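PDB 2FH5: signal recognition particle receptor subunit beta from Mus musculus, which binds GTP and, as part of the signal recognition particle receptor, helps target nascent secretory proteins to the endoplasmic reticulum membrane. Local coordinates for residues R8-G14 against A79-V85; N114-L118 against P181-E185; S38-A44 against L56-P62; L119-Q125 against E185-A191. All coordinates share one frame; numbering follows the deposited sequence.

Contact 1 (R8-G14 against A79-V85); sequences RAVLFVG and ARAVVFV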
# COMPACT_ATOMS: atom_id res chain seq x y z
N ARG B 8 8.75 -15.43 -12.62
CA ARG B 8 9.44 -14.16 -12.26
C ARG B 8 8.53 -13.13 -11.57
O ARG B 8 7.34 -13.35 -11.35
CB ARG B 8 10.08 -13.51 -13.49
CG ARG B 8 11.14 -14.34 -14.16
CD ARG B 8 11.93 -13.50 -15.13
NE ARG B 8 12.93 -12.68 -14.46
CZ ARG B 8 13.72 -11.81 -15.09
NH1 ARG B 8 13.62 -11.64 -16.40
NH2 ARG B 8 14.61 -11.10 -14.41
N ALA B 9 9.11 -11.98 -11.26
CA ALA B 9 8.43 -10.93 -10.54
C ALA B 9 7.59 -9.94 -11.33
O ALA B 9 7.91 -9.59 -12.48
CB ALA B 9 9.45 -10.17 -9.71
N VAL B 10 6.50 -9.52 -10.70
CA VAL B 10 5.60 -8.52 -11.24
C VAL B 10 5.64 -7.37 -10.22
O VAL B 10 5.26 -7.55 -9.07
CB VAL B 10 4.15 -8.99 -11.33
CG1 VAL B 10 3.30 -7.87 -11.93
CG2 VAL B 10 4.05 -10.26 -12.16
N LEU B 11 6.11 -6.21 -10.64
CA LEU B 11 6.17 -5.05 -9.77
C LEU B 11 4.93 -4.15 -9.84
O LEU B 11 4.49 -3.78 -10.93
CB LEU B 11 7.41 -4.22 -10.14
CG LEU B 11 8.69 -5.04 -10.29
CD1 LEU B 11 9.87 -4.08 -10.54
CD2 LEU B 11 8.93 -5.89 -9.06
N PHE B 12 4.34 -3.83 -8.70
CA PHE B 12 3.20 -2.92 -8.66
C PHE B 12 3.78 -1.58 -8.19
O PHE B 12 4.38 -1.50 -7.11
CB PHE B 12 2.14 -3.41 -7.68
CG PHE B 12 1.37 -4.61 -8.16
CD1 PHE B 12 1.97 -5.86 -8.23
CD2 PHE B 12 0.06 -4.47 -8.60
CE1 PHE B 12 1.27 -6.97 -8.73
CE2 PHE B 12 -0.64 -5.58 -9.10
CZ PHE B 12 -0.03 -6.83 -9.17
N VAL B 13 3.64 -0.55 -9.01
CA VAL B 13 4.19 0.76 -8.70
C VAL B 13 3.12 1.79 -8.98
O VAL B 13 2.18 1.50 -9.69
CB VAL B 13 5.45 1.07 -9.58
CG1 VAL B 13 6.59 0.07 -9.29
CG2 VAL B 13 5.07 1.05 -11.05
N GLY B 14 3.28 3.00 -8.44
CA GLY B 14 2.30 4.05 -8.65
C GLY B 14 2.35 5.02 -7.49
O GLY B 14 2.98 4.73 -6.46
N ALA B 79 12.14 -8.08 -12.85
CA ALA B 79 10.77 -7.99 -13.33
C ALA B 79 10.42 -8.58 -14.69
O ALA B 79 11.02 -8.26 -15.71
CB ALA B 79 10.32 -6.55 -13.29
N ARG B 80 9.42 -9.43 -14.67
CA ARG B 80 8.90 -10.04 -15.87
C ARG B 80 7.82 -9.07 -16.37
O ARG B 80 7.52 -9.00 -17.57
CB ARG B 80 8.27 -11.38 -15.52
CG ARG B 80 7.45 -12.00 -16.61
CD ARG B 80 6.83 -13.29 -16.11
NE ARG B 80 6.75 -14.29 -17.17
CZ ARG B 80 7.79 -14.97 -17.64
NH1 ARG B 80 9.00 -14.75 -17.14
NH2 ARG B 80 7.62 -15.85 -18.62
N ALA B 81 7.23 -8.34 -15.42
CA ALA B 81 6.17 -7.39 -15.74
C ALA B 81 6.04 -6.31 -14.68
O ALA B 81 6.40 -6.51 -13.53
CB ALA B 81 4.85 -8.11 -15.91
N VAL B 82 5.50 -5.17 -15.10
CA VAL B 82 5.30 -4.03 -14.22
C VAL B 82 3.87 -3.58 -14.38
O VAL B 82 3.40 -3.44 -15.51
CB VAL B 82 6.21 -2.85 -14.62
CG1 VAL B 82 5.90 -1.61 -13.74
CG2 VAL B 82 7.65 -3.26 -14.47
N VAL B 83 3.17 -3.39 -13.26
CA VAL B 83 1.79 -2.91 -13.26
C VAL B 83 1.86 -1.55 -12.62
O VAL B 83 2.23 -1.42 -11.44
CB VAL B 83 0.85 -3.76 -12.41
CG1 VAL B 83 -0.57 -3.18 -12.44
CG2 VAL B 83 0.86 -5.20 -12.93
N PHE B 84 1.56 -0.53 -13.40
CA PHE B 84 1.60 0.83 -12.90
C PHE B 84 0.15 1.14 -12.53
O PHE B 84 -0.72 1.23 -13.40
CB PHE B 84 2.13 1.79 -13.99
CG PHE B 84 2.38 3.20 -13.51
CD1 PHE B 84 1.33 4.09 -13.31
CD2 PHE B 84 3.68 3.62 -13.23
CE1 PHE B 84 1.56 5.40 -12.85
CE2 PHE B 84 3.94 4.94 -12.76
CZ PHE B 84 2.88 5.83 -12.57
N VAL B 85 -0.11 1.28 -11.23
CA VAL B 85 -1.46 1.56 -10.74
C VAL B 85 -1.83 3.04 -10.71
O VAL B 85 -1.05 3.88 -10.29
CB VAL B 85 -1.63 0.98 -9.35
CG1 VAL B 85 -3.06 1.12 -8.91
CG2 VAL B 85 -1.17 -0.47 -9.34
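V83 fits against one side of the F12 ring: its CB sits over the face, 4.2 Å from the ring centroid, while the two side chains run side by side and point the same way. F12 CG lies anti to the carbonyl carbon (chi1 -73°), which brings CD2 and CE2 over the valine and sets the ring edge toward V85 CG2. On the same face V83 CG2 also meets V10 CG1 at 3.8 Å, so the valine fills the dip between V10 and F12. V83 CB would probably lose its aromatic cover, and a gap open beside V85, were F12 an alanine. The other face has its own fit: V13 CG2 meets the rim of the F84 ring at CD2, 3.6 Å away, the two side chains crossing at about a right angle, and L11 CD1 rests on the methyl of A79. Between the two faces the backbones are laced in parallel register, with V83 N to L11 O at 2.7 Å and V85 N to V13 O at 2.8 Å. At the outer end a beta bulge interrupts the register: A9 O accepts from both R80 N and A81 N, and the edge of the R80 guanidinium comes alongside the R8 chain, NH1 3.7 Å from R8 CG, while R80 NE bonds to I213 O. Helix 204-213 packs against V10, A81 and V83, and helix 91-110 against V13 and F84. The backbone angles of G14 call for glycine. This is the buried centre of a P-loop GTPase sheet, where strand 9-13 runs into the GTP-binding loop.

Contact 2 (N114-L118 against P181-E185); sequences NSPSL and PLKVE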
# COMPACT_ATOMS: atom_id res chain seq x y z
N ASN B 114 16.01 -7.42 -21.08
CA ASN B 114 14.73 -8.00 -21.51
C ASN B 114 13.59 -7.17 -20.95
O ASN B 114 13.05 -7.46 -19.88
CB ASN B 114 14.58 -9.44 -21.03
CG ASN B 114 15.41 -10.41 -21.83
OD1 ASN B 114 16.64 -10.46 -21.69
ND2 ASN B 114 14.75 -11.20 -22.68
N SER B 115 13.23 -6.12 -21.68
CA SER B 115 12.17 -5.24 -21.25
C SER B 115 10.95 -5.96 -20.70
O SER B 115 10.41 -6.87 -21.34
CB SER B 115 11.74 -4.32 -22.39
OG SER B 115 12.63 -3.22 -22.46
N PRO B 116 10.51 -5.58 -19.49
CA PRO B 116 9.35 -6.22 -18.91
C PRO B 116 8.10 -5.75 -19.61
O PRO B 116 8.07 -4.66 -20.17
CB PRO B 116 9.40 -5.76 -17.46
CG PRO B 116 9.92 -4.39 -17.59
CD PRO B 116 11.07 -4.59 -18.56
N SER B 117 7.07 -6.58 -19.60
CA SER B 117 5.80 -6.23 -20.18
C SER B 117 5.22 -5.18 -19.19
O SER B 117 5.44 -5.28 -17.98
CB SER B 117 4.95 -7.50 -20.24
OG SER B 117 3.64 -7.25 -20.73
N LEU B 118 4.49 -4.18 -19.68
CA LEU B 118 3.96 -3.13 -18.81
C LEU B 118 2.45 -2.88 -18.87
O LEU B 118 1.88 -2.72 -19.93
CB LEU B 118 4.70 -1.83 -19.11
CG LEU B 118 4.09 -0.49 -18.66
CD1 LEU B 118 4.03 -0.38 -17.14
CD2 LEU B 118 4.96 0.62 -19.21
N PRO B 181 9.11 0.62 -27.75
CA PRO B 181 9.64 -0.73 -27.96
C PRO B 181 9.32 -1.54 -26.69
O PRO B 181 10.23 -2.11 -26.08
CB PRO B 181 11.14 -0.50 -28.12
CG PRO B 181 11.39 0.70 -27.23
CD PRO B 181 10.20 1.60 -27.57
N LEU B 182 8.04 -1.56 -26.29
CA LEU B 182 7.56 -2.27 -25.10
C LEU B 182 6.10 -2.68 -25.24
O LEU B 182 5.31 -1.97 -25.87
CB LEU B 182 7.58 -1.37 -23.87
CG LEU B 182 8.79 -0.73 -23.20
CD1 LEU B 182 8.33 0.51 -22.46
CD2 LEU B 182 9.44 -1.72 -22.26
N LYS B 183 5.74 -3.81 -24.65
CA LYS B 183 4.34 -4.24 -24.65
C LYS B 183 3.70 -3.34 -23.56
O LYS B 183 4.15 -3.34 -22.41
CB LYS B 183 4.22 -5.71 -24.24
CG LYS B 183 4.86 -6.70 -25.20
CD LYS B 183 4.06 -6.83 -26.49
CE LYS B 183 4.60 -7.95 -27.37
NZ LYS B 183 3.79 -8.09 -28.61
N VAL B 184 2.69 -2.57 -23.92
CA VAL B 184 2.06 -1.68 -22.96
C VAL B 184 0.56 -1.80 -23.10
O VAL B 184 0.03 -1.59 -24.18
CB VAL B 184 2.45 -0.19 -23.21
CG1 VAL B 184 1.73 0.71 -22.24
CG2 VAL B 184 3.95 -0.00 -23.07
N GLU B 185 -0.13 -2.16 -22.02
CA GLU B 185 -1.58 -2.27 -22.08
C GLU B 185 -2.25 -1.46 -21.00
O GLU B 185 -1.65 -1.15 -19.97
CB GLU B 185 -2.03 -3.70 -21.90
CG GLU B 185 -1.77 -4.59 -23.07
CD GLU B 185 -2.14 -6.02 -22.76
OE1 GLU B 185 -3.31 -6.27 -22.36
OE2 GLU B 185 -1.24 -6.88 -22.90
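L118 and V184 form the close-packed end of this contact, their side chains side by side and pointing the same way, with L118 CD2 4.0 Å from V184 CG2. The leucine swings CG to the side far from its backbone N (chi1 162°), and from there its branches also meet V82 of the neighbouring strand and L106 of helix 91-110. Beneath this pair the backbones join as parallel strands. L118 N donates to K183 O at 2.9 Å, and E185 N donates to L118 O at 3.0 Å. V184 CA adds a CA-H...O contact to the same L118 O at 3.2 Å, so this one carbonyl is met by two neighbouring residues of the partner strand. Toward the start of both segments the fit loosens. S117 OG comes no nearer than 3.9 Å to K183 CB, and the lysine, bent at chi2, carries its ammonium end away from the contact on the exposed side. One closer touch remains there: L182 CD2 lies 3.5 Å from both CB and OG of S115, a methyl against a serine whose hydroxyl is bonded to S109 O of helix 91-110. L182 itself leans on L106 and M110 of that helix. At the other limit E185 turns its carboxylate to K212 in a salt bridge. Cohesion here therefore rests on two backbone hydrogen bonds and a small apolar patch; the polar ends of S115, K183 and E185 make no polar bond across the pair, although S115 OG does touch the L182 methyl.

Contact 3 (S38-A44 against L56-P62); sequences SITDSSA and LTLIDLP. With MG (magnesium ion), chain C; GTP (guanosine-5'-triphosphate), chain D.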
# COMPACT_ATOMS: atom_id res chain seq x y z
N SER B 38 2.42 2.43 2.83
CA SER B 38 3.50 1.45 2.88
C SER B 38 4.87 2.08 3.01
O SER B 38 5.16 3.06 2.33
CB SER B 38 3.49 0.60 1.60
OG SER B 38 2.32 -0.19 1.54
N ILE B 39 5.73 1.52 3.86
CA ILE B 39 7.07 2.07 4.00
C ILE B 39 8.19 1.15 3.49
O ILE B 39 9.35 1.56 3.41
CB ILE B 39 7.34 2.58 5.45
CG1 ILE B 39 7.53 1.43 6.41
CG2 ILE B 39 6.16 3.40 5.95
CD1 ILE B 39 7.71 1.94 7.83
N THR B 40 7.87 -0.10 3.18
CA THR B 40 8.81 -1.05 2.56
C THR B 40 8.00 -1.87 1.56
O THR B 40 6.77 -1.80 1.52
CB THR B 40 9.48 -2.11 3.50
OG1 THR B 40 8.49 -2.81 4.25
CG2 THR B 40 10.49 -1.47 4.41
N ASP B 41 8.70 -2.65 0.77
CA ASP B 41 8.07 -3.51 -0.21
C ASP B 41 7.56 -4.76 0.50
O ASP B 41 8.00 -5.10 1.58
CB ASP B 41 9.11 -3.94 -1.22
CG ASP B 41 10.32 -4.57 -0.54
OD1 ASP B 41 11.16 -3.82 0.01
OD2 ASP B 41 10.42 -5.81 -0.54
N SER B 42 6.61 -5.43 -0.13
CA SER B 42 6.10 -6.69 0.37
C SER B 42 5.93 -7.60 -0.86
O SER B 42 5.70 -7.15 -1.99
CB SER B 42 4.80 -6.51 1.19
OG SER B 42 3.82 -5.70 0.58
N SER B 43 6.10 -8.90 -0.65
CA SER B 43 6.02 -9.82 -1.77
C SER B 43 5.36 -11.13 -1.35
O SER B 43 5.34 -11.47 -0.17
CB SER B 43 7.44 -10.10 -2.25
OG SER B 43 8.19 -10.71 -1.21
N ALA B 44 4.84 -11.85 -2.33
CA ALA B 44 4.19 -13.13 -2.09
C ALA B 44 3.95 -13.85 -3.43
O ALA B 44 3.88 -13.21 -4.49
CB ALA B 44 2.88 -12.91 -1.39
N LEU B 56 3.89 -16.57 -10.13
CA LEU B 56 4.56 -15.28 -10.29
C LEU B 56 4.86 -14.75 -8.87
O LEU B 56 4.20 -15.14 -7.91
CB LEU B 56 3.64 -14.31 -11.04
CG LEU B 56 3.29 -14.59 -12.51
CD1 LEU B 56 2.13 -13.71 -12.96
CD2 LEU B 56 4.53 -14.33 -13.38
N THR B 57 5.86 -13.90 -8.73
CA THR B 57 6.12 -13.31 -7.42
C THR B 57 5.63 -11.86 -7.45
O THR B 57 6.27 -11.00 -8.03
CB THR B 57 7.61 -13.30 -7.07
OG1 THR B 57 8.04 -14.63 -6.81
CG2 THR B 57 7.86 -12.45 -5.82
N LEU B 58 4.47 -11.59 -6.85
CA LEU B 58 3.98 -10.22 -6.82
C LEU B 58 4.81 -9.45 -5.80
O LEU B 58 5.08 -9.96 -4.71
CB LEU B 58 2.51 -10.18 -6.41
CG LEU B 58 1.53 -11.13 -7.11
CD1 LEU B 58 0.11 -10.79 -6.70
CD2 LEU B 58 1.65 -11.01 -8.63
N ILE B 59 5.26 -8.26 -6.19
CA ILE B 59 6.04 -7.37 -5.32
C ILE B 59 5.37 -6.00 -5.31
O ILE B 59 5.30 -5.32 -6.34
CB ILE B 59 7.47 -7.20 -5.82
CG1 ILE B 59 8.20 -8.54 -5.81
CG2 ILE B 59 8.20 -6.19 -4.97
CD1 ILE B 59 9.66 -8.42 -6.29
N ASP B 60 4.86 -5.61 -4.15
CA ASP B 60 4.16 -4.34 -3.95
C ASP B 60 5.19 -3.29 -3.55
O ASP B 60 5.78 -3.42 -2.50
CB ASP B 60 3.10 -4.55 -2.85
CG ASP B 60 2.49 -3.23 -2.31
OD1 ASP B 60 2.30 -2.27 -3.08
OD2 ASP B 60 2.17 -3.18 -1.08
N LEU B 61 5.40 -2.26 -4.36
CA LEU B 61 6.40 -1.22 -4.02
C LEU B 61 5.80 0.09 -3.51
O LEU B 61 4.87 0.62 -4.07
CB LEU B 61 7.31 -0.91 -5.23
CG LEU B 61 8.13 -2.08 -5.84
CD1 LEU B 61 9.04 -1.59 -6.96
CD2 LEU B 61 8.98 -2.73 -4.75
N PRO B 62 6.35 0.62 -2.40
CA PRO B 62 5.84 1.87 -1.83
C PRO B 62 5.81 3.01 -2.86
O PRO B 62 6.75 3.18 -3.63
CB PRO B 62 6.85 2.17 -0.71
CG PRO B 62 7.44 0.87 -0.39
CD PRO B 62 7.58 0.19 -1.72
MG MG C . 0.91 0.40 -0.15
PG GTP D . 1.15 3.57 -0.84
O1G GTP D . 1.19 4.87 -0.18
O2G GTP D . 1.47 2.44 0.07
O3G GTP D . 2.05 3.57 -2.09
O3B GTP D . -0.52 3.43 -1.28
PB GTP D . -1.16 2.24 -2.01
O1B GTP D . -1.14 2.46 -3.48
O2B GTP D . -0.58 0.89 -1.63
O3A GTP D . -2.67 2.43 -1.50
PA GTP D . -3.61 1.42 -0.75
O1A GTP D . -3.65 0.14 -1.38
O2A GTP D . -3.22 1.34 0.70
O5' GTP D . -4.98 2.17 -1.02
C5' GTP D . -5.15 3.47 -0.48
C4' GTP D . -6.61 3.65 -0.08
O4' GTP D . -7.48 3.52 -1.23
C3' GTP D . -7.13 2.62 0.92
O3' GTP D . -8.02 3.24 1.89
C2' GTP D . -7.84 1.62 0.05
O2' GTP D . -8.77 0.76 0.73
C1' GTP D . -8.45 2.49 -1.05
N9 GTP D . -8.59 1.82 -2.34
C8 GTP D . -7.61 1.07 -2.99
N7 GTP D . -8.08 0.61 -4.15
C5 GTP D . -9.40 1.08 -4.26
C6 GTP D . -10.40 0.94 -5.25
O6 GTP D . -10.37 0.35 -6.31
N1 GTP D . -11.65 1.57 -5.00
C2 GTP D . -11.92 2.29 -3.85
N2 GTP D . -13.15 2.84 -3.69
N3 GTP D . -10.95 2.43 -2.91
C4 GTP D . -9.71 1.82 -3.12
O HOH W 1 4.57 -1.80 -0.44
O HOH W 2 2.37 0.07 -1.61
O HOH W 3 -0.64 0.67 1.23
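S38 and D60 come within 4.0 Å of each other (S38 OG to D60 OD2) beside the magnesium ion, at the nucleotide end of the hairpin of strands 42-47 and 55-60 in this P-loop GTPase. In the first shell S38 OG binds the metal at 2.3 Å, beside O2G and O2B of GTP, two waters and T21. S38 N also donates to GTP O2G at 2.9 Å, so one residue grips both the ion and the gamma-phosphate. D60 stands in the second shell: a metal-bound water donates to its OD1 at 2.8 Å, while OD2 is hydrogen-bonded to T21 OG1, itself a metal ligand. A chi1 of 168°, CG opposite the backbone N, turns the aspartate's carboxylate toward the ion. Further out, antiparallel pairing fixes D60, since S42 N donates to D60 O and D60 N to S42 O, and A44 pairs likewise with L58. F24 of helix 20-29 packs on S42 and L58. A neighbouring protein chain lies against S38-T40, S43 and A44, and its backbone is hydrogen-bonded to S38 OG. Where the chain leaves the strand, the ring of P62 fills the bend of 38-41, its CG 3.4 Å from T40 O.

Contact 4 (L119-Q125 against E185-A191); sequences LIACNKQ and EFLECSA. With GTP (guanosine-5'-triphosphate), chain D.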
# COMPACT_ATOMS: atom_id res chain seq x y z
N LEU B 119 1.78 -2.85 -17.72
CA LEU B 119 0.35 -2.59 -17.71
C LEU B 119 0.03 -1.33 -16.93
O LEU B 119 0.68 -1.02 -15.93
CB LEU B 119 -0.42 -3.76 -17.07
CG LEU B 119 -1.94 -3.59 -16.90
CD1 LEU B 119 -2.64 -3.72 -18.24
CD2 LEU B 119 -2.47 -4.64 -15.93
N ILE B 120 -0.95 -0.59 -17.41
CA ILE B 120 -1.38 0.61 -16.74
C ILE B 120 -2.77 0.23 -16.22
O ILE B 120 -3.72 0.19 -17.00
CB ILE B 120 -1.53 1.81 -17.70
CG1 ILE B 120 -0.26 1.98 -18.55
CG2 ILE B 120 -1.88 3.08 -16.89
CD1 ILE B 120 0.93 2.37 -17.75
N ALA B 121 -2.88 -0.06 -14.92
CA ALA B 121 -4.15 -0.44 -14.32
C ALA B 121 -4.86 0.76 -13.76
O ALA B 121 -4.46 1.32 -12.73
CB ALA B 121 -3.93 -1.46 -13.24
N CYS B 122 -5.93 1.15 -14.44
CA CYS B 122 -6.73 2.28 -14.07
C CYS B 122 -7.70 1.78 -12.99
O CYS B 122 -8.79 1.29 -13.28
CB CYS B 122 -7.42 2.82 -15.32
SG CYS B 122 -6.20 3.34 -16.59
N ASN B 123 -7.26 1.93 -11.74
CA ASN B 123 -7.96 1.47 -10.56
C ASN B 123 -8.99 2.43 -9.96
O ASN B 123 -9.10 3.59 -10.38
CB ASN B 123 -6.89 1.07 -9.54
CG ASN B 123 -7.44 0.38 -8.32
OD1 ASN B 123 -8.26 -0.57 -8.49
ND2 ASN B 123 -7.04 0.78 -7.20
N LYS B 124 -9.75 1.93 -8.99
CA LYS B 124 -10.80 2.69 -8.32
C LYS B 124 -11.99 3.04 -9.23
O LYS B 124 -12.65 4.08 -9.05
CB LYS B 124 -10.23 3.98 -7.70
CG LYS B 124 -9.10 3.71 -6.67
CD LYS B 124 -9.02 4.77 -5.55
CE LYS B 124 -7.75 4.52 -4.75
NZ LYS B 124 -7.32 5.71 -3.98
N GLN B 125 -12.25 2.17 -10.22
CA GLN B 125 -13.36 2.35 -11.16
C GLN B 125 -14.73 2.34 -10.47
O GLN B 125 -15.68 2.95 -10.98
CB GLN B 125 -13.33 1.26 -12.25
CG GLN B 125 -12.22 1.41 -13.28
CD GLN B 125 -12.28 2.74 -14.02
OE1 GLN B 125 -13.34 3.14 -14.50
NE2 GLN B 125 -11.15 3.43 -14.12
N GLU B 185 -0.13 -2.16 -22.02
CA GLU B 185 -1.58 -2.27 -22.08
C GLU B 185 -2.25 -1.46 -21.00
O GLU B 185 -1.65 -1.15 -19.97
CB GLU B 185 -2.03 -3.70 -21.90
CG GLU B 185 -1.77 -4.59 -23.07
CD GLU B 185 -2.14 -6.02 -22.76
OE1 GLU B 185 -3.31 -6.27 -22.36
OE2 GLU B 185 -1.24 -6.88 -22.90
N PHE B 186 -3.51 -1.14 -21.24
CA PHE B 186 -4.32 -0.41 -20.30
C PHE B 186 -5.53 -1.26 -19.99
O PHE B 186 -6.06 -1.93 -20.87
CB PHE B 186 -4.82 0.89 -20.89
CG PHE B 186 -3.83 2.01 -20.82
CD1 PHE B 186 -2.76 2.07 -21.72
CD2 PHE B 186 -4.00 3.06 -19.91
CE1 PHE B 186 -1.87 3.15 -21.71
CE2 PHE B 186 -3.13 4.14 -19.89
CZ PHE B 186 -2.06 4.19 -20.80
N LEU B 187 -5.95 -1.27 -18.74
CA LEU B 187 -7.17 -1.98 -18.38
C LEU B 187 -7.79 -1.26 -17.19
O LEU B 187 -7.16 -0.38 -16.60
CB LEU B 187 -6.90 -3.47 -18.09
CG LEU B 187 -6.13 -4.07 -16.92
CD1 LEU B 187 -6.85 -3.83 -15.60
CD2 LEU B 187 -6.00 -5.56 -17.17
N GLU B 188 -9.03 -1.60 -16.86
CA GLU B 188 -9.72 -0.98 -15.74
C GLU B 188 -9.91 -2.00 -14.63
O GLU B 188 -9.91 -3.21 -14.88
CB GLU B 188 -11.07 -0.43 -16.20
CG GLU B 188 -10.95 0.57 -17.33
CD GLU B 188 -12.30 1.02 -17.86
OE1 GLU B 188 -13.20 0.17 -17.97
OE2 GLU B 188 -12.45 2.22 -18.19
N CYS B 189 -10.03 -1.52 -13.40
CA CYS B 189 -10.23 -2.42 -12.26
C CYS B 189 -10.67 -1.68 -11.02
O CYS B 189 -10.69 -0.45 -10.97
CB CYS B 189 -8.97 -3.23 -11.96
SG CYS B 189 -7.52 -2.27 -11.48
N SER B 190 -11.04 -2.46 -10.01
CA SER B 190 -11.48 -1.95 -8.73
C SER B 190 -11.06 -2.94 -7.65
O SER B 190 -11.31 -4.14 -7.78
CB SER B 190 -12.98 -1.79 -8.71
OG SER B 190 -13.41 -1.31 -7.45
N ALA B 191 -10.40 -2.45 -6.61
CA ALA B 191 -9.96 -3.31 -5.53
C ALA B 191 -11.07 -3.47 -4.49
O ALA B 191 -11.00 -4.33 -3.62
CB ALA B 191 -8.71 -2.72 -4.88
PG GTP D . 1.15 3.57 -0.84
O1G GTP D . 1.19 4.87 -0.18
O2G GTP D . 1.47 2.44 0.07
O3G GTP D . 2.05 3.57 -2.09
O3B GTP D . -0.52 3.43 -1.28
PB GTP D . -1.16 2.24 -2.01
O1B GTP D . -1.14 2.46 -3.48
O2B GTP D . -0.58 0.89 -1.63
O3A GTP D . -2.67 2.43 -1.50
PA GTP D . -3.61 1.42 -0.75
O1A GTP D . -3.65 0.14 -1.38
O2A GTP D . -3.22 1.34 0.70
O5' GTP D . -4.98 2.17 -1.02
C5' GTP D . -5.15 3.47 -0.48
C4' GTP D . -6.61 3.65 -0.08
O4' GTP D . -7.48 3.52 -1.23
C3' GTP D . -7.13 2.62 0.92
O3' GTP D . -8.02 3.24 1.89
C2' GTP D . -7.84 1.62 0.05
O2' GTP D . -8.77 0.76 0.73
C1' GTP D . -8.45 2.49 -1.05
N9 GTP D . -8.59 1.82 -2.34
C8 GTP D . -7.61 1.07 -2.99
N7 GTP D . -8.08 0.61 -4.15
C5 GTP D . -9.40 1.08 -4.26
C6 GTP D . -10.40 0.94 -5.25
O6 GTP D . -10.37 0.35 -6.31
N1 GTP D . -11.65 1.57 -5.00
C2 GTP D . -11.92 2.29 -3.85
N2 GTP D . -13.15 2.84 -3.69
N3 GTP D . -10.95 2.43 -2.91
C4 GTP D . -9.71 1.82 -3.12
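I120 CB stands over one face of the F186 ring, 3.6 Å from its centroid, and I120 CG2 presses on F186 CE2 at 3.4 Å. C122 SG reaches the ring edge, a sulfur-aromatic contact. On the opposite face of the sheet L119 crosses L187 at about a right angle, its CD1 3.7 Å from L187 CG. The strands pair in parallel through I120 N to E185 O and C122 N to L187 O. Q125, bent at chi2 (-58°), folds back so that its amide stacks on the E188 carboxylate, the planes 16° apart, and NE2 donates to C122 O at 3.3 Å. C189 N reaches that oxygen from the opposite face of its plane, while Q125 N donates to C189 O. With a serine in place of Q125, C122 O is likely to lose a donor and the E188 carboxylate its stacking partner. N123 is held by S18 O, and the extended aliphatic chain of K124 lies over a guanine face, its CG 3.4 Å from GTP C6. A191 N donates to GTP O6 at 2.8 Å. N123-D126 form the NKxD motif, and the S190-A191 loop, an SAK-type element, completes the guanine site of P-loop GTPases.

All four contacts lie in one mixed sheet, strand order 42-47, 55-60, 9-13, 79-87, 117-123, 184-188, with only 42-47 antiparallel. Contact 3 joins the strands at one edge, contact 1 the central pair, contacts 2 and 4 the pair at the other edge, sharing E185. Contact 1 touches the other three, its centre about 9 Å from that of contact 3, 11 Å from contact 2 and 13 Å from contact 4. Along the chain, contact 3 falls between the segments of contact 1; contacts 2 and 4 follow, their segments alternating. Contact 1 carries G14 of the GTP-binding loop, and contacts 3 and 4 meet GTP at its phosphate and guanine ends; contact 2 lies toward the far end of its strand pair.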